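Local coordinates for aminopeptidase (PDB 5IB9), which probably releases amino acids from the N-termini of peptides as a zinc-dependent aminopeptidase of family M28 that also carries a protease-associated domain, at residues Arg42-Gln47 with Val247-Ala252; Ser91-Glu96 with Ala139-Ile144; Tyr397-Ala400 with Glu404-Ile407. All blocks are in the same frame, centred on the assembly; numbering follows the deposited sequence.

Interaction 1. Residues Arg42-Gln47 with Val247-Ala252; sequences RYIEQQ and VTLELA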
# COMPACT_ATOMS: atom_id res chain seq x y z
N ARG A 42 16.76 10.44 11.53
CA ARG A 42 17.84 10.04 12.37
C ARG A 42 17.84 10.75 13.68
O ARG A 42 18.18 10.19 14.76
CB ARG A 42 19.15 10.29 11.63
CG ARG A 42 19.39 9.29 10.51
CD ARG A 42 20.20 8.17 11.12
NE ARG A 42 19.25 7.13 11.41
CZ ARG A 42 18.77 6.30 10.50
NH1 ARG A 42 19.16 6.46 9.25
NH2 ARG A 42 17.91 5.32 10.87
N TYR A 43 17.56 12.06 13.68
CA TYR A 43 17.55 12.86 14.88
C TYR A 43 16.51 12.35 15.85
O TYR A 43 16.75 12.22 17.09
CB TYR A 43 17.34 14.32 14.49
CG TYR A 43 17.26 15.24 15.70
CD1 TYR A 43 18.40 15.80 16.29
CD2 TYR A 43 15.99 15.56 16.29
CE1 TYR A 43 18.32 16.68 17.42
CE2 TYR A 43 15.88 16.40 17.41
CZ TYR A 43 17.05 17.02 17.90
OH TYR A 43 16.94 17.89 18.97
N ILE A 44 15.27 12.19 15.29
CA ILE A 44 14.11 11.68 16.07
C ILE A 44 14.43 10.32 16.71
O ILE A 44 14.26 10.16 17.95
CB ILE A 44 12.84 11.71 15.24
CG1 ILE A 44 12.55 13.21 14.99
CG2 ILE A 44 11.66 11.05 16.05
CD1 ILE A 44 11.57 13.40 13.82
N GLU A 45 14.98 9.45 15.88
CA GLU A 45 15.36 8.12 16.42
C GLU A 45 16.35 8.27 17.57
O GLU A 45 16.16 7.61 18.66
CB GLU A 45 16.00 7.38 15.21
CG GLU A 45 16.72 6.12 15.78
CD GLU A 45 17.48 5.38 14.67
OE1 GLU A 45 17.56 5.83 13.55
OE2 GLU A 45 18.03 4.36 15.09
N GLN A 46 17.37 9.11 17.42
CA GLN A 46 18.36 9.33 18.49
C GLN A 46 17.75 9.85 19.74
O GLN A 46 18.11 9.41 20.84
CB GLN A 46 19.48 10.25 18.01
CG GLN A 46 20.51 10.56 19.13
CD GLN A 46 21.16 9.32 19.69
OE1 GLN A 46 21.34 8.27 19.00
NE2 GLN A 46 21.57 9.43 20.95
N GLN A 47 16.80 10.78 19.60
CA GLN A 47 16.21 11.32 20.83
C GLN A 47 15.42 10.26 21.57
O GLN A 47 15.56 10.07 22.80
CB GLN A 47 15.29 12.51 20.61
CG GLN A 47 15.98 13.67 19.90
CD GLN A 47 17.46 13.93 20.22
OE1 GLN A 47 18.32 13.79 19.28
NE2 GLN A 47 17.76 14.25 21.46
N VAL A 247 6.58 17.89 20.89
CA VAL A 247 5.66 17.40 21.99
C VAL A 247 5.66 15.87 22.07
O VAL A 247 5.68 15.31 23.13
CB VAL A 247 4.22 17.94 21.80
CG1 VAL A 247 3.28 17.45 22.92
CG2 VAL A 247 4.30 19.51 21.83
N THR A 248 5.72 15.21 20.92
CA THR A 248 5.77 13.74 20.86
C THR A 248 7.04 13.22 21.61
O THR A 248 6.90 12.37 22.46
CB THR A 248 5.74 13.23 19.44
OG1 THR A 248 4.49 13.62 18.82
CG2 THR A 248 5.77 11.65 19.40
N LEU A 249 8.19 13.81 21.30
CA LEU A 249 9.46 13.41 21.94
C LEU A 249 9.40 13.72 23.42
O LEU A 249 9.77 12.90 24.20
CB LEU A 249 10.62 14.14 21.24
CG LEU A 249 11.03 13.65 19.90
CD1 LEU A 249 12.13 14.56 19.36
CD2 LEU A 249 11.59 12.20 20.04
N GLU A 250 8.91 14.94 23.73
CA GLU A 250 8.94 15.34 25.13
C GLU A 250 8.02 14.43 25.96
O GLU A 250 8.32 14.06 27.11
CB GLU A 250 8.69 16.82 25.27
CG GLU A 250 8.74 17.29 26.77
CD GLU A 250 10.05 17.09 27.55
OE1 GLU A 250 11.12 16.71 27.02
OE2 GLU A 250 9.93 17.28 28.79
N LEU A 251 6.83 14.10 25.45
CA LEU A 251 5.96 13.25 26.21
C LEU A 251 6.58 11.85 26.29
O LEU A 251 6.41 11.14 27.33
CB LEU A 251 4.51 13.14 25.62
CG LEU A 251 3.81 14.52 25.79
CD1 LEU A 251 2.47 14.39 25.12
CD2 LEU A 251 3.64 14.92 27.25
N ALA A 252 7.29 11.39 25.23
CA ALA A 252 7.96 10.07 25.41
C ALA A 252 9.02 10.18 26.55
O ALA A 252 9.11 9.25 27.28
CB ALA A 252 8.67 9.70 24.13

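Interaction 2. Residues Ser91-Glu96 with Ala139-Ile144; sequences SDVTAE and AKAVII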
# COMPACT_ATOMS: atom_id res chain seq x y z
N SER A 91 2.69 18.74 -21.21
CA SER A 91 1.95 18.90 -22.47
C SER A 91 2.50 20.10 -23.27
O SER A 91 3.26 20.95 -22.76
CB SER A 91 0.45 19.15 -22.21
OG SER A 91 0.32 20.40 -21.58
N ASP A 92 2.05 20.17 -24.51
CA ASP A 92 2.31 21.29 -25.37
C ASP A 92 1.16 21.29 -26.37
O ASP A 92 1.23 20.71 -27.47
CB ASP A 92 3.66 21.11 -26.08
CG ASP A 92 4.03 22.32 -26.91
OD1 ASP A 92 5.11 22.27 -27.57
OD2 ASP A 92 3.23 23.31 -26.89
N VAL A 93 0.05 21.89 -25.96
CA VAL A 93 -1.17 21.77 -26.73
C VAL A 93 -1.78 23.16 -26.96
O VAL A 93 -1.85 23.99 -26.06
CB VAL A 93 -2.16 20.77 -26.08
CG1 VAL A 93 -2.40 21.13 -24.64
CG2 VAL A 93 -3.47 20.72 -26.85
N THR A 94 -2.12 23.40 -28.23
CA THR A 94 -2.84 24.61 -28.64
C THR A 94 -4.11 24.09 -29.24
O THR A 94 -4.06 23.27 -30.18
CB THR A 94 -2.02 25.40 -29.71
OG1 THR A 94 -0.97 26.08 -29.03
CG2 THR A 94 -2.90 26.46 -30.48
N ALA A 95 -5.26 24.51 -28.69
CA ALA A 95 -6.53 23.95 -29.14
C ALA A 95 -7.70 24.72 -28.62
O ALA A 95 -7.52 25.63 -27.83
CB ALA A 95 -6.69 22.50 -28.75
N GLU A 96 -8.89 24.37 -29.11
CA GLU A 96 -10.11 25.07 -28.67
C GLU A 96 -10.34 24.84 -27.16
O GLU A 96 -10.09 23.76 -26.67
CB GLU A 96 -11.33 24.57 -29.42
CG GLU A 96 -12.51 25.50 -29.16
CD GLU A 96 -13.79 25.00 -29.76
OE1 GLU A 96 -13.82 23.97 -30.46
OE2 GLU A 96 -14.80 25.66 -29.53
N ALA A 139 -9.90 15.31 -23.80
CA ALA A 139 -9.21 16.56 -23.48
C ALA A 139 -7.71 16.33 -23.48
O ALA A 139 -7.23 15.34 -22.94
CB ALA A 139 -9.67 17.13 -22.16
N LYS A 140 -6.95 17.24 -24.06
CA LYS A 140 -5.47 17.15 -24.06
C LYS A 140 -4.81 17.96 -22.93
O LYS A 140 -3.61 17.78 -22.61
CB LYS A 140 -4.88 17.58 -25.39
CG LYS A 140 -5.21 16.70 -26.62
CD LYS A 140 -5.42 15.24 -26.28
CE LYS A 140 -5.84 14.39 -27.53
NZ LYS A 140 -6.58 13.09 -27.20
N ALA A 141 -5.60 18.84 -22.32
CA ALA A 141 -5.18 19.56 -21.14
C ALA A 141 -6.40 20.12 -20.45
O ALA A 141 -7.49 20.18 -21.02
CB ALA A 141 -4.18 20.68 -21.50
N VAL A 142 -6.23 20.53 -19.21
CA VAL A 142 -7.32 21.02 -18.35
C VAL A 142 -6.86 22.29 -17.68
O VAL A 142 -5.72 22.41 -17.23
CB VAL A 142 -7.73 19.98 -17.28
CG1 VAL A 142 -8.59 20.59 -16.34
CG2 VAL A 142 -8.38 18.76 -17.97
N ILE A 143 -7.71 23.32 -17.74
CA ILE A 143 -7.49 24.54 -16.97
C ILE A 143 -8.57 24.63 -15.91
O ILE A 143 -9.79 24.60 -16.19
CB ILE A 143 -7.52 25.80 -17.84
CG1 ILE A 143 -6.39 25.81 -18.85
CG2 ILE A 143 -7.54 27.09 -16.96
CD1 ILE A 143 -6.67 26.77 -20.05
N ILE A 144 -8.15 24.63 -14.63
CA ILE A 144 -9.10 24.69 -13.57
C ILE A 144 -9.06 26.11 -12.99
O ILE A 144 -7.97 26.71 -12.81
CB ILE A 144 -8.82 23.60 -12.46
CG1 ILE A 144 -8.87 22.20 -13.07
CG2 ILE A 144 -9.89 23.75 -11.41
CD1 ILE A 144 -8.46 21.12 -12.14

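Interaction 3. Residues Tyr397-Ala400 with Glu404-Ile407; sequences YQAA and ELVI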
# COMPACT_ATOMS: atom_id res chain seq x y z
N TYR A 397 -1.99 10.06 30.27
CA TYR A 397 -1.68 9.38 31.55
C TYR A 397 -2.91 9.08 32.33
O TYR A 397 -2.90 8.17 33.19
CB TYR A 397 -0.82 10.36 32.34
CG TYR A 397 -0.23 9.79 33.60
CD1 TYR A 397 0.65 8.71 33.53
CD2 TYR A 397 -0.49 10.38 34.79
CE1 TYR A 397 1.31 8.21 34.71
CE2 TYR A 397 0.12 9.86 35.98
CZ TYR A 397 0.97 8.79 35.92
OH TYR A 397 1.56 8.31 37.15
N GLN A 398 -4.03 9.79 32.09
CA GLN A 398 -5.26 9.41 32.78
C GLN A 398 -5.57 7.91 32.48
O GLN A 398 -6.06 7.18 33.34
CB GLN A 398 -6.43 10.24 32.30
CG GLN A 398 -7.82 9.91 32.99
CD GLN A 398 -8.80 11.05 32.92
OE1 GLN A 398 -8.41 12.22 32.69
NE2 GLN A 398 -10.09 10.74 33.09
N ALA A 399 -5.28 7.46 31.25
CA ALA A 399 -5.44 6.01 30.93
C ALA A 399 -4.15 5.27 31.26
O ALA A 399 -4.24 4.13 31.87
CB ALA A 399 -5.79 5.85 29.38
N ALA A 400 -2.95 5.79 31.00
CA ALA A 400 -1.76 4.95 31.06
C ALA A 400 -1.29 4.76 32.50
O ALA A 400 -0.47 3.84 32.78
CB ALA A 400 -0.60 5.49 30.25
N GLU A 404 -7.43 1.08 36.88
CA GLU A 404 -8.52 1.11 35.90
C GLU A 404 -8.84 2.53 35.38
O GLU A 404 -8.93 3.44 36.17
CB GLU A 404 -9.81 0.43 36.50
CG GLU A 404 -11.07 0.64 35.66
CD GLU A 404 -12.40 0.19 36.33
OE1 GLU A 404 -12.72 0.63 37.47
OE2 GLU A 404 -13.14 -0.57 35.67
N LEU A 405 -8.99 2.68 34.07
CA LEU A 405 -9.35 3.99 33.53
C LEU A 405 -10.74 4.33 34.03
O LEU A 405 -11.70 3.49 33.85
CB LEU A 405 -9.35 3.85 32.00
CG LEU A 405 -9.89 5.04 31.16
CD1 LEU A 405 -9.16 6.40 31.45
CD2 LEU A 405 -9.75 4.72 29.68
N VAL A 406 -10.91 5.56 34.50
CA VAL A 406 -12.18 6.19 34.83
C VAL A 406 -12.22 7.55 34.15
O VAL A 406 -11.27 8.35 34.28
CB VAL A 406 -12.28 6.42 36.37
CG1 VAL A 406 -13.57 7.12 36.72
CG2 VAL A 406 -12.20 5.05 37.14
N ILE A 407 -13.27 7.81 33.35
CA ILE A 407 -13.47 9.18 32.84
C ILE A 407 -14.76 9.67 33.49
O ILE A 407 -15.76 8.94 33.55
CB ILE A 407 -13.52 9.20 31.31
CG1 ILE A 407 -12.32 8.44 30.73
CG2 ILE A 407 -13.58 10.70 30.83
CD1 ILE A 407 -12.37 8.39 29.18
O HOH W 1 -8.23 6.99 35.29

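Interaction 1. Residues Arg42-Gln47 with Val247-Ala252
Leu249 of helix 238-256 is directed toward helix 35-50, and its two methyls meet Ile44 and Gln47, one helical turn apart. The methyl groups are used differently. CD2 reaches in between the partners, lying 3.8 Å from CB of Gln47 and 4.0 Å from the backbone O of Ile44, while CD1 rests alongside Gln47, 4.0 Å from its CG. Ile44 stands at about a right angle to Leu249, whereas Gln47 lies slantwise to it. A chi1 of -66° sets Ile44 CG1 beside the backbone N and leaves CG2 opposite that nitrogen; CG2 comes within 4.2 Å of Leu249 CD2. Gln47 starts toward Leu249 and then bends at chi2, so it offers its CB and CG and leads its amide elsewhere. Both helices pack on strand 263-269 of the M28 peptidase domain, Ile44 against Thr268 and Thr248 against Phe266, and helix 15-25 adds Thr21 beside Leu249. The side chain of Ile44 is about 9 Å from that of the zinc ligand His228. On the side of helix 35-50 turned from Leu249, Arg42 grips Glu45 side-on in a salt bridge, NE and NH2 both donating to the single oxygen OE1, with NH2 at 2.8 Å; the other oxygen, OE2, forms a salt bridge with Lys49.

Interaction 2. Residues Ser91-Glu96 with Ala139-Ile144
A chi1 of 53° puts CG1 of Val93 between its own backbone N and carbonyl carbon and swings CG2 opposite the N, so that the two methyls straddle the junction of Lys140 and Ala141. CG1 meets the methyl of Ala141, its CB, at 3.6 Å, and CG2 sits 3.7 Å from CB of Lys140. Lys140 crosses Val93 at about a right angle and then bends at chi2, -30°, which carries its amino end away; there NZ makes a weak hydrogen bond to Gly138 O. The contact belongs to the PA domain, where strands 91-99 and 141-145 both pair in parallel with strand 117-121 instead of with each other. Val93 and Ala141 meet where that middle strand begins, with Val93 three residues before Glu96, which bonds to Ile117, and Lys140 bonded to Lys116. Strand 187-210 binds the other edge of strand 91-99, and its Val191 also touches Ala141. No hydrogen bond joins the two segments, and their nearest CA atoms, those of Val93 and Lys140, stand 6.9 Å apart. Ser91 adds a looser touch through CB, 4.3 Å from Lys140 O, while its OG is hydrogen-bonded to Val191 O.

Interaction 3. Residues Tyr397-Ala400 with Glu404-Ile407
The carboxamide of Gln398 meets Val406 close to its own plane: NE2 gives a hydrogen bond to Val406 O, 2.9 Å long with an N-H...O angle of 155°. On the other side of the amide, OE1 accepts one from Arg333 NH1. Val406 O is met in its carbonyl plane, on a lone pair. With CG opposite the backbone N (chi1 -179°) and the chain extended beyond it, Gln398 spans the distance from helix 382-400 to the loop of residues 404-407. Ile407 lies by the same nitrogen, its CG1 4.0 Å from Gln398 NE2. A water forms a second link, 2.9 Å from Gln398 O and accepting from Val406 N at 3.1 Å. Leu405 packs its CD1 against the last turn of the helix, 3.7 Å from Gln398 O and 4.0 Å from Ala399 CB. Here the chain, having left its last helix, folds back beside it, and Leu326 of helix 322-334 touches Gln398, Leu405 and Ile407. Were Gln398 cut back to an alanine, Val406 O and Arg333 NH1 would probably lose this shared partner and a gap would be likely to open beside Leu326. Held at both ends, the amide has its rotation fixed, and both backbone polar groups of Val406 are engaged, one directly and one through water, tying an otherwise irregular loop to the helix.

Interactions 1 and 3 belong to the peptidase part of the chain, with centres 24 Å apart and nearest atoms about 8 Å apart. Interaction 2 lies in the PA domain, its centre 47 Å from that of interaction 1 and 58 Å from that of interaction 3, on the opposite side of the chain's centre from both. Along the sequence, helix 35-50 comes first, both segments of interaction 2 follow, and helix 238-256 then completes interaction 1; interaction 3 comes last, at the end of helix 382-400. The chain leaves the peptidase part after helix 35-50 and returns through strand 187-210, which pairs antiparallel with strand 55-66, so interaction 1 closes a loop containing the whole PA domain.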